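Local coordinates for uncharacterized protein (Legionella pneumophila subsp. pneumophila str. Philadelphia 1, PDB 4EZI), which is of uncharacterised function but has an alpha/beta-hydrolase fold with a helical cap, and may act as a triacylglycerol lipase, at residues R217-L222 and L273-P278; S234-F239 and E293-N298; T127-P130 and T136-S139. All coordinates share one frame; numbering follows the deposited sequence.

Contact 1: residues R217-L222 and L273-P278; sequences RATAYL and LLIFQP
Thr219 OG1 gives its hydroxyl to the carbonyl O of Pro269, with a weaker hydrogen bond to the O of Gln270, while the methyl on the other branch meets Ile275. The torsion sorts the two branches: OG1 lies beside the backbone N (chi1 -55°) and CG2 points the opposite way from that N. The polar end is thereby satisfied by the chain just before 273-278, and the apolar end touches that segment itself.

Thr219 CG2 lies 3.7 Å from Ile275 CG2 and 3.8 Å from Ile275 CD1, so the methyl is held between the two arms of the isoleucine. The two side chains lie alongside one another, running opposite ways, rather than meeting end on. A second apolar pair lies one turn further along the helix. Leu222 CB comes up to the edge of the Phe276 ring, close to its plane, and is 3.9 Å from Phe276 CZ. The ring reaches this place although its CB does not point straight at the helix. One of its faces carries Ile275 CG1, 3.6 Å above the plane and nearer the ring's border than its middle, so Ile275 packs on both its ring neighbour and Thr219. A backbone bond from Phe276 N to Leu273 O, 3.3 Å, closes the 3-10 turn that presents the two residues.

The contact is buried and lies wholly within the helical cap, which is inserted in the sequence between strands 193-197 and 310-314. Leu222 also packs on helix 203-212, and Ile275 on helix 247-254. The join thus ties the first turn of helix 218-233 to the linker between helices 261-267 and 278-285, where Gln277 takes the N-cap position.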
loop_
_atom_site.group_PDB
_atom_site.type_symbol
_atom_site.label_atom_id
_atom_site.label_comp_id
_atom_site.label_asym_id
_atom_site.label_seq_id
_atom_site.Cartn_x
_atom_site.Cartn_y
_atom_site.Cartn_z
ATOM N N ARG A 217 -7.253 -5.655 -14.753
ATOM C CA ARG A 217 -6.010 -6.108 -14.120
ATOM C C ARG A 217 -6.196 -7.359 -13.272
ATOM O O ARG A 217 -5.262 -7.815 -12.630
ATOM C CB ARG A 217 -5.463 -4.953 -13.271
ATOM C CG ARG A 217 -4.912 -3.781 -14.132
ATOM C CD ARG A 217 -4.942 -2.460 -13.403
ATOM N NE ARG A 217 -6.289 -1.958 -13.192
ATOM C CZ ARG A 217 -6.956 -1.216 -14.053
ATOM N NH1 ARG A 217 -6.405 -0.811 -15.181
ATOM N NH2 ARG A 217 -8.202 -0.863 -13.752
ATOM N N ALA A 218 -7.410 -7.905 -13.254
ATOM C CA ALA A 218 -7.758 -8.997 -12.331
ATOM C C ALA A 218 -6.886 -10.216 -12.486
ATOM O O ALA A 218 -6.385 -10.750 -11.508
ATOM C CB ALA A 218 -9.222 -9.392 -12.535
ATOM N N THR A 219 -6.674 -10.662 -13.724
ATOM C CA THR A 219 -5.872 -11.853 -13.918
ATOM C C THR A 219 -4.451 -11.641 -13.393
ATOM O O THR A 219 -3.870 -12.525 -12.759
ATOM C CB THR A 219 -5.836 -12.256 -15.389
ATOM O OG1 THR A 219 -7.191 -12.396 -15.822
ATOM C CG2 THR A 219 -5.093 -13.584 -15.583
ATOM N N ALA A 220 -3.869 -10.479 -13.693
ATOM C CA ALA A 220 -2.525 -10.159 -13.204
ATOM C C ALA A 220 -2.476 -10.168 -11.683
ATOM O O ALA A 220 -1.535 -10.694 -11.091
ATOM C CB ALA A 220 -2.038 -8.837 -13.775
ATOM N N TYR A 221 -3.454 -9.550 -11.017
ATOM C CA TYR A 221 -3.471 -9.549 -9.568
ATOM C C TYR A 221 -3.500 -10.987 -9.022
ATOM O O TYR A 221 -2.823 -11.321 -8.050
ATOM C CB TYR A 221 -4.689 -8.807 -9.031
ATOM C CG TYR A 221 -4.815 -7.331 -9.316
ATOM C CD1 TYR A 221 -3.716 -6.495 -9.333
ATOM C CD2 TYR A 221 -6.053 -6.766 -9.489
ATOM C CE1 TYR A 221 -3.858 -5.116 -9.505
ATOM C CE2 TYR A 221 -6.214 -5.398 -9.669
ATOM C CZ TYR A 221 -5.093 -4.578 -9.693
ATOM O OH TYR A 221 -5.238 -3.222 -9.854
ATOM N N LEU A 222 -4.377 -11.817 -9.575
ATOM C CA LEU A 222 -4.541 -13.178 -9.062
ATOM C C LEU A 222 -3.321 -14.028 -9.343
ATOM O O LEU A 222 -2.926 -14.842 -8.507
ATOM C CB LEU A 222 -5.808 -13.832 -9.632
ATOM C CG LEU A 222 -7.101 -13.201 -9.110
ATOM C CD1 LEU A 222 -8.283 -13.711 -9.926
ATOM C CD2 LEU A 222 -7.325 -13.448 -7.629
ATOM N N LEU A 273 -10.221 -17.094 -14.958
ATOM C CA LEU A 273 -10.441 -18.527 -14.864
ATOM C C LEU A 273 -9.550 -19.301 -15.825
ATOM O O LEU A 273 -9.224 -20.462 -15.561
ATOM C CB LEU A 273 -11.908 -18.881 -15.097
ATOM C CG LEU A 273 -12.872 -18.296 -14.061
ATOM C CD1 LEU A 273 -14.314 -18.638 -14.396
ATOM C CD2 LEU A 273 -12.545 -18.748 -12.659
ATOM N N LEU A 274 -9.114 -18.672 -16.922
ATOM C CA LEU A 274 -8.303 -19.370 -17.937
ATOM C C LEU A 274 -6.886 -19.660 -17.434
ATOM O O LEU A 274 -6.232 -20.552 -17.990
ATOM C CB LEU A 274 -8.268 -18.571 -19.240
ATOM C CG LEU A 274 -9.568 -18.547 -20.029
ATOM C CD1 LEU A 274 -9.483 -17.506 -21.125
ATOM C CD2 LEU A 274 -9.879 -19.943 -20.574
ATOM N N ILE A 275 -6.408 -18.979 -16.393
ATOM C CA ILE A 275 -5.056 -19.281 -15.888
ATOM C C ILE A 275 -5.037 -20.367 -14.825
ATOM O O ILE A 275 -3.965 -20.801 -14.430
ATOM C CB ILE A 275 -4.276 -18.043 -15.399
ATOM C CG1 ILE A 275 -4.817 -17.475 -14.076
ATOM C CG2 ILE A 275 -4.174 -17.017 -16.554
ATOM C CD1 ILE A 275 -3.863 -16.479 -13.414
ATOM N N PHE A 276 -6.209 -20.802 -14.355
ATOM C CA PHE A 276 -6.270 -21.740 -13.235
ATOM C C PHE A 276 -6.783 -23.090 -13.653
ATOM O O PHE A 276 -7.636 -23.214 -14.524
ATOM C CB PHE A 276 -7.212 -21.207 -12.135
ATOM C CG PHE A 276 -6.695 -19.972 -11.443
ATOM C CD1 PHE A 276 -5.587 -20.049 -10.636
ATOM C CD2 PHE A 276 -7.310 -18.733 -11.628
ATOM C CE1 PHE A 276 -5.085 -18.928 -10.010
ATOM C CE2 PHE A 276 -6.806 -17.618 -11.020
ATOM C CZ PHE A 276 -5.704 -17.694 -10.202
ATOM N N GLN A 277 -6.339 -24.120 -12.949
ATOM C CA GLN A 277 -7.049 -25.395 -13.014
ATOM C C GLN A 277 -8.462 -25.191 -12.458
ATOM O O GLN A 277 -8.627 -24.550 -11.442
ATOM C CB GLN A 277 -6.342 -26.468 -12.208
ATOM C CG GLN A 277 -5.111 -27.029 -12.923
ATOM C CD GLN A 277 -5.479 -27.728 -14.257
ATOM O OE1 GLN A 277 -6.625 -28.170 -14.416
ATOM N NE2 GLN A 277 -4.537 -27.826 -15.184
ATOM N N PRO A 278 -9.492 -25.758 -13.113
ATOM C CA PRO A 278 -10.851 -25.532 -12.612
ATOM C C PRO A 278 -11.114 -26.013 -11.184
ATOM O O PRO A 278 -11.835 -25.365 -10.450
ATOM C CB PRO A 278 -11.721 -26.289 -13.615
ATOM C CG PRO A 278 -10.978 -26.254 -14.864
ATOM C CD PRO A 278 -9.511 -26.311 -14.475
#

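Contact 2: residues S234-F239 and E293-N298; sequences SYWSGF and EILKIN
Tyr235 and Trp236 meet Ile294 and Leu295, successive residues of helix 292-299 in the cap that alpha/beta hydrolases commonly insert into their fold. The loop leaves helix 218-233 at Ser234, whose positive phi redirects the chain.

The first interaction is CH-pi. In the conformer of Ile294 considered here, one of two deposited, CG2 stands 4.1 Å from the centroid of the Tyr235 ring and only 9° off its normal, nearly over the centre of the face. The other branch of the isoleucine runs to the phenol end, with Ile294 CG1 3.5 Å from Tyr235 OH. Its torsion explains the split: CG1 is trans to the backbone N (chi1 -164°), and the two side chains cross at about a right angle. CG2 covers the face while CG1 reaches past its rim to the hydroxyl; both may differ in the second conformer.

The second is plain apolar packing, here at an edge. Leu295 meets the indole of Trp236 from the opposite direction with its two methyls at the CZ2-CH2 edge of the six-membered ring, slightly to one side of the plane, CD1 nearest CZ2 and CD2 nearest CH2. One face of that indole is covered from within its own segment by Tyr235 CB, which stands 3.8 Å above the plane, away from the ring's middle.

Polar bonds fix the loop from outside the pair. Trp236 NE1 is hydrogen-bonded to Asp289 OD2, Trp236 N to Gln230 OE1, and Tyr235 O to Asn291 ND2. The rings of Phe280 and Trp236 meet edge to face, and Leu229 of helix 218-233 touches both Tyr235 and Leu295. The Asp289 bond helps set the indole's rotation, and Trp236 CZ2 lies 4.0 Å from Leu295 CD1.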
loop_
_atom_site.group_PDB
_atom_site.type_symbol
_atom_site.label_atom_id
_atom_site.label_comp_id
_atom_site.label_asym_id
_atom_site.label_seq_id
_atom_site.Cartn_x
_atom_site.Cartn_y
_atom_site.Cartn_z
ATOM N N SER A 234 3.658 -22.454 0.348
ATOM C CA SER A 234 3.413 -23.805 -0.146
ATOM C C SER A 234 2.136 -24.432 0.423
ATOM O O SER A 234 2.111 -25.601 0.834
ATOM C CB SER A 234 4.623 -24.707 0.100
ATOM O OG SER A 234 4.523 -25.852 -0.722
ATOM N N TYR A 235 1.048 -23.676 0.390
ATOM C CA TYR A 235 -0.227 -24.188 0.881
ATOM C C TYR A 235 -0.834 -25.251 -0.035
ATOM O O TYR A 235 -1.670 -26.037 0.413
ATOM C CB TYR A 235 -1.247 -23.060 1.093
ATOM C CG TYR A 235 -0.923 -22.073 2.193
ATOM C CD1 TYR A 235 -0.397 -22.484 3.431
ATOM C CD2 TYR A 235 -1.149 -20.715 2.010
ATOM C CE1 TYR A 235 -0.138 -21.563 4.459
ATOM C CE2 TYR A 235 -0.872 -19.784 3.018
ATOM C CZ TYR A 235 -0.355 -20.221 4.229
ATOM O OH TYR A 235 -0.065 -19.327 5.224
ATOM N N TRP A 236 -0.430 -25.269 -1.301
ATOM C CA TRP A 236 -0.904 -26.247 -2.268
ATOM C C TRP A 236 0.235 -27.211 -2.630
ATOM O O TRP A 236 1.379 -27.023 -2.209
ATOM C CB TRP A 236 -1.501 -25.548 -3.514
ATOM C CG TRP A 236 -2.711 -24.740 -3.124
ATOM C CD1 TRP A 236 -4.002 -25.214 -3.026
ATOM C CD2 TRP A 236 -2.757 -23.371 -2.706
ATOM N NE1 TRP A 236 -4.833 -24.227 -2.574
ATOM C CE2 TRP A 236 -4.099 -23.086 -2.372
ATOM C CE3 TRP A 236 -1.800 -22.353 -2.592
ATOM C CZ2 TRP A 236 -4.507 -21.819 -1.945
ATOM C CZ3 TRP A 236 -2.211 -21.102 -2.189
ATOM C CH2 TRP A 236 -3.548 -20.849 -1.860
ATOM N N SER A 237 -0.080 -28.252 -3.397
ATOM C CA SER A 237 0.908 -29.297 -3.666
ATOM C C SER A 237 2.038 -28.786 -4.541
ATOM O O SER A 237 3.155 -29.246 -4.439
ATOM C CB SER A 237 0.256 -30.527 -4.280
ATOM O OG SER A 237 -0.459 -30.206 -5.459
ATOM N N GLY A 238 1.723 -27.855 -5.437
ATOM C CA GLY A 238 2.685 -27.269 -6.339
ATOM C C GLY A 238 1.981 -26.264 -7.236
ATOM O O GLY A 238 0.765 -26.103 -7.174
ATOM N N PHE A 239 2.756 -25.630 -8.105
ATOM C CA PHE A 239 2.220 -24.615 -8.961
ATOM C C PHE A 239 1.250 -25.179 -9.991
ATOM O O PHE A 239 0.418 -24.431 -10.503
ATOM C CB PHE A 239 3.335 -23.825 -9.649
ATOM C CG PHE A 239 4.191 -23.017 -8.698
ATOM C CD1 PHE A 239 3.711 -21.879 -8.098
ATOM C CD2 PHE A 239 5.479 -23.402 -8.415
ATOM C CE1 PHE A 239 4.490 -21.149 -7.232
ATOM C CE2 PHE A 239 6.282 -22.656 -7.549
ATOM C CZ PHE A 239 5.784 -21.546 -6.958
ATOM N N GLU A 293 -9.342 -21.437 5.741
ATOM C CA GLU A 293 -9.202 -20.780 7.035
ATOM C C GLU A 293 -7.934 -19.915 7.157
ATOM O O GLU A 293 -7.998 -18.770 7.603
ATOM C CB GLU A 293 -9.367 -21.777 8.172
ATOM C CG GLU A 293 -10.819 -22.318 8.299
ATOM C CD GLU A 293 -11.914 -21.231 8.260
ATOM O OE1 GLU A 293 -11.773 -20.198 8.954
ATOM O OE2 GLU A 293 -12.920 -21.408 7.524
ATOM N N ILE A 294 -6.794 -20.424 6.705
ATOM C CA ILE A 294 -5.555 -19.657 6.740
ATOM C C ILE A 294 -5.593 -18.474 5.749
ATOM O O ILE A 294 -5.000 -17.412 6.008
ATOM C CB ILE A 294 -4.321 -20.590 6.533
ATOM C CG1 ILE A 294 -3.017 -19.898 6.960
ATOM C CG2 ILE A 294 -4.260 -21.119 5.117
ATOM C CD1 ILE A 294 -2.957 -19.592 8.458
ATOM N N LEU A 295 -6.286 -18.645 4.626
ATOM C CA LEU A 295 -6.466 -17.576 3.655
ATOM C C LEU A 295 -7.276 -16.434 4.260
ATOM O O LEU A 295 -6.965 -15.253 4.049
ATOM C CB LEU A 295 -7.103 -18.102 2.376
ATOM C CG LEU A 295 -6.199 -19.034 1.565
ATOM C CD1 LEU A 295 -6.957 -19.837 0.509
ATOM C CD2 LEU A 295 -5.069 -18.254 0.915
ATOM N N LYS A 296 -8.338 -16.770 4.996
ATOM C CA LYS A 296 -9.123 -15.767 5.713
ATOM C C LYS A 296 -8.312 -15.035 6.772
ATOM O O LYS A 296 -8.445 -13.823 6.922
ATOM C CB LYS A 296 -10.379 -16.384 6.333
ATOM C CG LYS A 296 -11.402 -16.757 5.295
ATOM C CD LYS A 296 -12.523 -17.681 5.836
ATOM C CE LYS A 296 -13.322 -17.090 6.941
ATOM N NZ LYS A 296 -14.360 -18.094 7.360
ATOM N N ILE A 297 -7.474 -15.763 7.500
ATOM C CA ILE A 297 -6.607 -15.122 8.486
ATOM C C ILE A 297 -5.674 -14.114 7.811
ATOM O O ILE A 297 -5.490 -13.005 8.312
ATOM C CB ILE A 297 -5.825 -16.123 9.359
ATOM C CG1 ILE A 297 -6.798 -17.000 10.159
ATOM C CG2 ILE A 297 -4.906 -15.370 10.334
ATOM C CD1 ILE A 297 -7.681 -16.243 11.151
ATOM N N ASN A 298 -5.061 -14.483 6.687
ATOM C CA ASN A 298 -4.232 -13.521 5.984
ATOM C C ASN A 298 -5.006 -12.289 5.545
ATOM O O ASN A 298 -4.515 -11.172 5.678
ATOM C CB ASN A 298 -3.555 -14.171 4.787
ATOM C CG ASN A 298 -2.764 -13.163 3.976
ATOM O OD1 ASN A 298 -1.778 -12.598 4.472
ATOM N ND2 ASN A 298 -3.221 -12.884 2.757
#

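Contact 3: residues T127-P130 and T136-S139; sequences TLHP and TLAS
His129 meets Leu137 first: its CE1 lies 3.8 Å from Leu137 CD2, which comes in at the edge of the imidazole, near the ring plane. The ring is placed by CG standing trans to the backbone N (chi1 175°), and its rotation is fixed by two hydrogen bonds, ND1 with Leu119 O and NE2 with Glu170 OE2. Tyr118 meets the same ring, its plane tilted by about 15°.

Pro130 follows and faces Thr136. Its CB lies 3.8 Å from Thr136 OG1, a touch of ring carbon against hydroxyl. The polar link between the segments is made through a water, which donates to Pro130 O over 2.9 Å and lies 2.8 Å from Thr136 OG1. The hydroxyl is flanked by the N and C of its own residue (chi1 55°), a position from which it reaches both the water and the proline ring.

The two segments are separated by only five residues, so the contact is local, packing the end of the loop after strand 112-116 against the first turn of helix 134-154. Pro130 also packs on Tyr232 of helix 218-233 in the cap, while Leu137 rests on helix 170-185, close to the probable nucleophile elbow.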
loop_
_atom_site.group_PDB
_atom_site.type_symbol
_atom_site.label_atom_id
_atom_site.label_comp_id
_atom_site.label_asym_id
_atom_site.label_seq_id
_atom_site.Cartn_x
_atom_site.Cartn_y
_atom_site.Cartn_z
ATOM N N THR A 127 13.577 -12.467 -3.836
ATOM C CA THR A 127 13.398 -12.447 -5.279
ATOM C C THR A 127 11.983 -12.095 -5.732
ATOM O O THR A 127 11.783 -11.775 -6.876
ATOM C CB THR A 127 13.824 -13.781 -5.915
ATOM O OG1 THR A 127 13.040 -14.827 -5.362
ATOM C CG2 THR A 127 15.303 -14.043 -5.662
ATOM N N LEU A 128 11.022 -12.156 -4.820
ATOM C CA LEU A 128 9.601 -12.011 -5.169
ATOM C C LEU A 128 8.903 -11.247 -4.059
ATOM O O LEU A 128 9.089 -11.528 -2.883
ATOM C CB LEU A 128 8.960 -13.397 -5.306
ATOM C CG LEU A 128 7.504 -13.431 -5.733
ATOM C CD1 LEU A 128 7.283 -12.771 -7.086
ATOM C CD2 LEU A 128 7.067 -14.904 -5.753
ATOM N N HIS A 129 8.088 -10.263 -4.417
ATOM C CA HIS A 129 7.292 -9.562 -3.424
ATOM C C HIS A 129 6.245 -10.496 -2.820
ATOM O O HIS A 129 5.532 -11.140 -3.569
ATOM C CB HIS A 129 6.599 -8.394 -4.140
ATOM C CG HIS A 129 5.638 -7.638 -3.293
ATOM N ND1 HIS A 129 5.969 -7.081 -2.081
ATOM C CD2 HIS A 129 4.308 -7.412 -3.464
ATOM C CE1 HIS A 129 4.874 -6.548 -1.547
ATOM N NE2 HIS A 129 3.855 -6.718 -2.371
ATOM N N PRO A 130 6.136 -10.542 -1.465
ATOM C CA PRO A 130 5.023 -11.255 -0.804
ATOM C C PRO A 130 3.762 -10.392 -0.887
ATOM O O PRO A 130 3.565 -9.454 -0.129
ATOM C CB PRO A 130 5.526 -11.444 0.646
ATOM C CG PRO A 130 6.982 -11.030 0.617
ATOM C CD PRO A 130 7.084 -10.021 -0.470
ATOM N N THR A 136 3.908 -9.461 6.656
ATOM C CA THR A 136 5.090 -8.745 6.229
ATOM C C THR A 136 4.777 -7.376 5.627
ATOM O O THR A 136 5.626 -6.493 5.707
ATOM C CB THR A 136 6.006 -9.561 5.309
ATOM O OG1 THR A 136 5.258 -10.042 4.194
ATOM C CG2 THR A 136 6.692 -10.709 6.051
ATOM N N LEU A 137 3.615 -7.164 5.030
ATOM C CA LEU A 137 3.271 -5.794 4.644
ATOM C C LEU A 137 3.236 -4.911 5.900
ATOM O O LEU A 137 3.752 -3.798 5.921
ATOM C CB LEU A 137 1.955 -5.736 3.890
ATOM C CG LEU A 137 1.987 -6.228 2.441
ATOM C CD1 LEU A 137 0.589 -6.309 1.848
ATOM C CD2 LEU A 137 2.919 -5.375 1.555
ATOM N N ALA A 138 2.676 -5.438 6.983
ATOM C CA ALA A 138 2.590 -4.677 8.233
ATOM C C ALA A 138 3.982 -4.457 8.829
ATOM O O ALA A 138 4.376 -3.323 9.138
ATOM C CB ALA A 138 1.671 -5.409 9.236
ATOM N N SER A 139 4.758 -5.523 9.001
ATOM C CA SER A 139 6.033 -5.374 9.678
ATOM C C SER A 139 7.027 -4.572 8.846
ATOM O O SER A 139 7.758 -3.737 9.385
ATOM C CB SER A 139 6.634 -6.754 10.035
ATOM O OG SER A 139 6.767 -7.596 8.916
HETATM O O HOH W 1 5.085 -8.267 2.021
#

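Overall arrangement
The segments of contacts 1 and 2 alternate along the chain, so the two contacts interlock within the cap; their centres are 16 Å apart, with nearest atoms about 7 Å apart. Contact 3 closes earlier, its centre 16 Å from contact 2 and 21 Å from contact 1. Helix 218-233 unites them: its first turn is in contact 1, contact 2 begins just past its end, and Tyr232 and Ser228 reach contact 3. Bound diethylene glycol lies about 4 Å from the side chain of Leu222, with about 8 Å and 10 Å for those of Leu137 and Leu295. Leu137 lies near, without touching, a probable nucleophile elbow (Gly167, Ser169, Gly171); His129 bonds to Glu170, next to Ser169.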